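Local coordinates for phosphoribosylaminoimidazole carboxylase (Bombyx mori, PDB 4JA0), which catalyses two steps of de novo purine biosynthesis, joining an AIR carboxylase (PurE-type) and a SAICAR synthetase activity in one polypeptide, at the interface of chains A and B. Coordinates in Å, arbitrary orientation; residue numbers count along the deposited sequence, not the author numbering. Chains: chain A/B, Phosphoribosylaminoimidazole carboxylase.

The interface of chains A and B. Residues chain A 333-334, 360-361, 363-364, 366-367; chain B 333-334, 360-361, 363-364, 366-367.
This patch is a two-fold symmetric subunit interface between the AIR carboxylase (PurE-like) regions of two chains. PurE-type enzymes form octamers, and the deposited assembly holds eight copies. Each chain brings the loop at 333-334, helix 358-361, the 3-10 helix 362-364 and the loop after it.

Hydrogen bonds across the axis centre on the two Ser333 residues, A:Ser333 and B:Ser333. The hydroxyl OG of A:Ser333, anti to the backbone N (chi1 176°), donates to the carbonyl O of B:Ser364 at 2.8 Å. The bond lies in the carbonyl plane, on a lone pair. The backbone N of A:Ser333 bonds to B:Ser367 O at 3.2 Å, nearly along the C=O axis. B:Ser333 repeats both bonds with the chains exchanged.

Ring packing flanks this core. A:Gln360 bends at chi2 (71°) and lays its methylene CG over one face of B:Trp363, 3.8 Å from the centroid of the five-membered ring. The stem atoms CB and CG make the contact; the amide plane is turned 61° from the ring. B:Leu366 CD1 backs the opposite face of the B:Trp363 ring, 3.8 Å above its plane. An alanine at B:Trp363 would remove the indole, and would probably cost A:Gln360 its packing surface and loosen this side of the interface.

Within each chain, a second shell sets the loops. A:Ser364 OG holds the crowded position between the backbone N and the carbonyl carbon. A:Ser364 OG accepts from A:Asn334 N at 3.0 Å and donates to A:Asp361 O, tying the 333-334 loop to the helical segment.

Waters add bridges. Water 1 joins A:Ser333 OG to B:Asn334 O. Water 2 links the carbonyl O of A:Gln360, at 2.7 Å, with that of B:Gln360.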
# COMPACT_ATOMS: atom_id res chain seq x y z
N SER A 333 7.93 13.29 8.01
CA SER A 333 6.84 13.37 8.98
C SER A 333 6.57 14.83 9.40
O SER A 333 7.40 15.51 10.00
CB SER A 333 7.13 12.47 10.19
OG SER A 333 6.15 12.60 11.20
N ASN A 334 5.39 15.31 9.03
CA ASN A 334 5.00 16.69 9.26
C ASN A 334 4.40 16.91 10.65
O ASN A 334 3.25 16.51 10.91
CB ASN A 334 4.04 17.13 8.15
CG ASN A 334 3.30 18.42 8.46
OD1 ASN A 334 3.82 19.32 9.15
ND2 ASN A 334 2.09 18.55 7.91
N GLN A 360 3.57 7.82 1.54
CA GLN A 360 3.57 7.31 2.91
C GLN A 360 3.39 8.44 3.89
O GLN A 360 2.60 8.34 4.84
CB GLN A 360 4.87 6.58 3.24
CG GLN A 360 4.95 5.18 2.72
CD GLN A 360 5.11 5.11 1.21
OE1 GLN A 360 5.96 5.79 0.63
NE2 GLN A 360 4.28 4.29 0.55
N ASP A 361 4.11 9.52 3.63
CA ASP A 361 4.25 10.64 4.55
C ASP A 361 3.04 11.53 4.69
O ASP A 361 2.93 12.27 5.66
CB ASP A 361 5.45 11.50 4.14
CG ASP A 361 6.76 10.82 4.45
OD1 ASP A 361 6.78 9.94 5.36
OD2 ASP A 361 7.75 11.16 3.77
N TRP A 363 0.16 10.97 5.51
CA TRP A 363 -0.72 10.67 6.61
C TRP A 363 -0.27 11.37 7.87
O TRP A 363 -1.02 11.42 8.83
CB TRP A 363 -0.82 9.18 6.84
CG TRP A 363 -1.48 8.48 5.72
CD1 TRP A 363 -0.87 7.85 4.67
CD2 TRP A 363 -2.89 8.38 5.49
NE1 TRP A 363 -1.83 7.33 3.81
CE2 TRP A 363 -3.07 7.65 4.30
CE3 TRP A 363 -4.01 8.83 6.19
CZ2 TRP A 363 -4.33 7.36 3.79
CZ3 TRP A 363 -5.25 8.54 5.69
CH2 TRP A 363 -5.41 7.82 4.50
N SER A 364 0.93 11.93 7.86
CA SER A 364 1.41 12.71 9.00
C SER A 364 0.74 14.07 8.99
O SER A 364 0.70 14.75 10.02
CB SER A 364 2.93 12.86 8.98
OG SER A 364 3.38 13.50 7.80
N LEU A 366 -2.52 14.56 7.11
CA LEU A 366 -3.87 14.08 7.39
C LEU A 366 -3.84 13.41 8.74
O LEU A 366 -2.78 13.32 9.37
CB LEU A 366 -4.26 13.05 6.35
CG LEU A 366 -4.11 13.40 4.88
CD1 LEU A 366 -4.08 12.12 4.05
CD2 LEU A 366 -5.27 14.28 4.45
N SER A 367 -4.99 12.95 9.22
CA SER A 367 -5.02 12.15 10.47
C SER A 367 -4.29 12.86 11.60
O SER A 367 -3.29 12.38 12.16
CB SER A 367 -4.50 10.70 10.31
OG SER A 367 -3.13 10.62 9.98
N SER B 333 -1.16 10.58 13.82
CA SER B 333 0.11 11.21 13.50
C SER B 333 0.85 11.55 14.78
O SER B 333 0.46 12.46 15.54
CB SER B 333 -0.09 12.46 12.64
OG SER B 333 1.16 13.08 12.35
N ASN B 334 1.93 10.81 14.99
CA ASN B 334 2.75 10.94 16.18
C ASN B 334 3.75 12.07 16.02
O ASN B 334 4.77 11.92 15.34
CB ASN B 334 3.46 9.62 16.45
CG ASN B 334 4.53 9.73 17.51
OD1 ASN B 334 4.41 10.48 18.49
ND2 ASN B 334 5.60 8.98 17.32
N GLN B 360 -0.51 2.87 8.09
CA GLN B 360 -0.36 4.19 7.51
C GLN B 360 0.35 5.12 8.51
O GLN B 360 1.29 5.83 8.14
CB GLN B 360 -1.71 4.78 7.13
CG GLN B 360 -2.28 4.23 5.87
CD GLN B 360 -2.75 2.80 6.02
OE1 GLN B 360 -3.47 2.47 6.96
NE2 GLN B 360 -2.37 1.96 5.07
N ASP B 361 -0.09 5.08 9.77
CA ASP B 361 0.35 6.06 10.76
C ASP B 361 1.81 5.91 11.16
O ASP B 361 2.42 6.85 11.68
CB ASP B 361 -0.51 6.00 12.01
CG ASP B 361 -1.89 6.58 11.82
OD1 ASP B 361 -2.09 7.38 10.86
OD2 ASP B 361 -2.78 6.25 12.65
N TRP B 363 4.61 5.84 9.67
CA TRP B 363 5.67 6.64 9.09
C TRP B 363 5.77 8.00 9.77
O TRP B 363 6.72 8.73 9.54
CB TRP B 363 5.44 6.79 7.60
CG TRP B 363 5.53 5.48 6.93
CD1 TRP B 363 4.50 4.65 6.64
CD2 TRP B 363 6.72 4.84 6.47
NE1 TRP B 363 4.97 3.52 6.02
CE2 TRP B 363 6.33 3.61 5.90
CE3 TRP B 363 8.08 5.18 6.48
CZ2 TRP B 363 7.25 2.72 5.35
CZ3 TRP B 363 8.99 4.29 5.93
CH2 TRP B 363 8.57 3.08 5.38
N SER B 364 4.82 8.35 10.63
CA SER B 364 4.97 9.60 11.36
C SER B 364 5.99 9.42 12.47
O SER B 364 6.61 10.40 12.90
CB SER B 364 3.62 10.09 11.90
OG SER B 364 3.01 9.12 12.72
N LEU B 366 8.57 6.69 12.31
CA LEU B 366 9.75 6.58 11.47
C LEU B 366 9.88 7.89 10.70
O LEU B 366 8.96 8.72 10.75
CB LEU B 366 9.55 5.46 10.46
CG LEU B 366 9.10 4.10 10.96
CD1 LEU B 366 8.54 3.32 9.80
CD2 LEU B 366 10.30 3.39 11.54
N SER B 367 10.96 8.08 9.96
CA SER B 367 11.08 9.27 9.09
C SER B 367 10.87 10.58 9.86
O SER B 367 9.96 11.36 9.61
CB SER B 367 10.17 9.20 7.85
OG SER B 367 8.81 9.15 8.20
O HOH W 1 5.88 14.00 13.47
O HOH W 2 1.93 5.79 5.18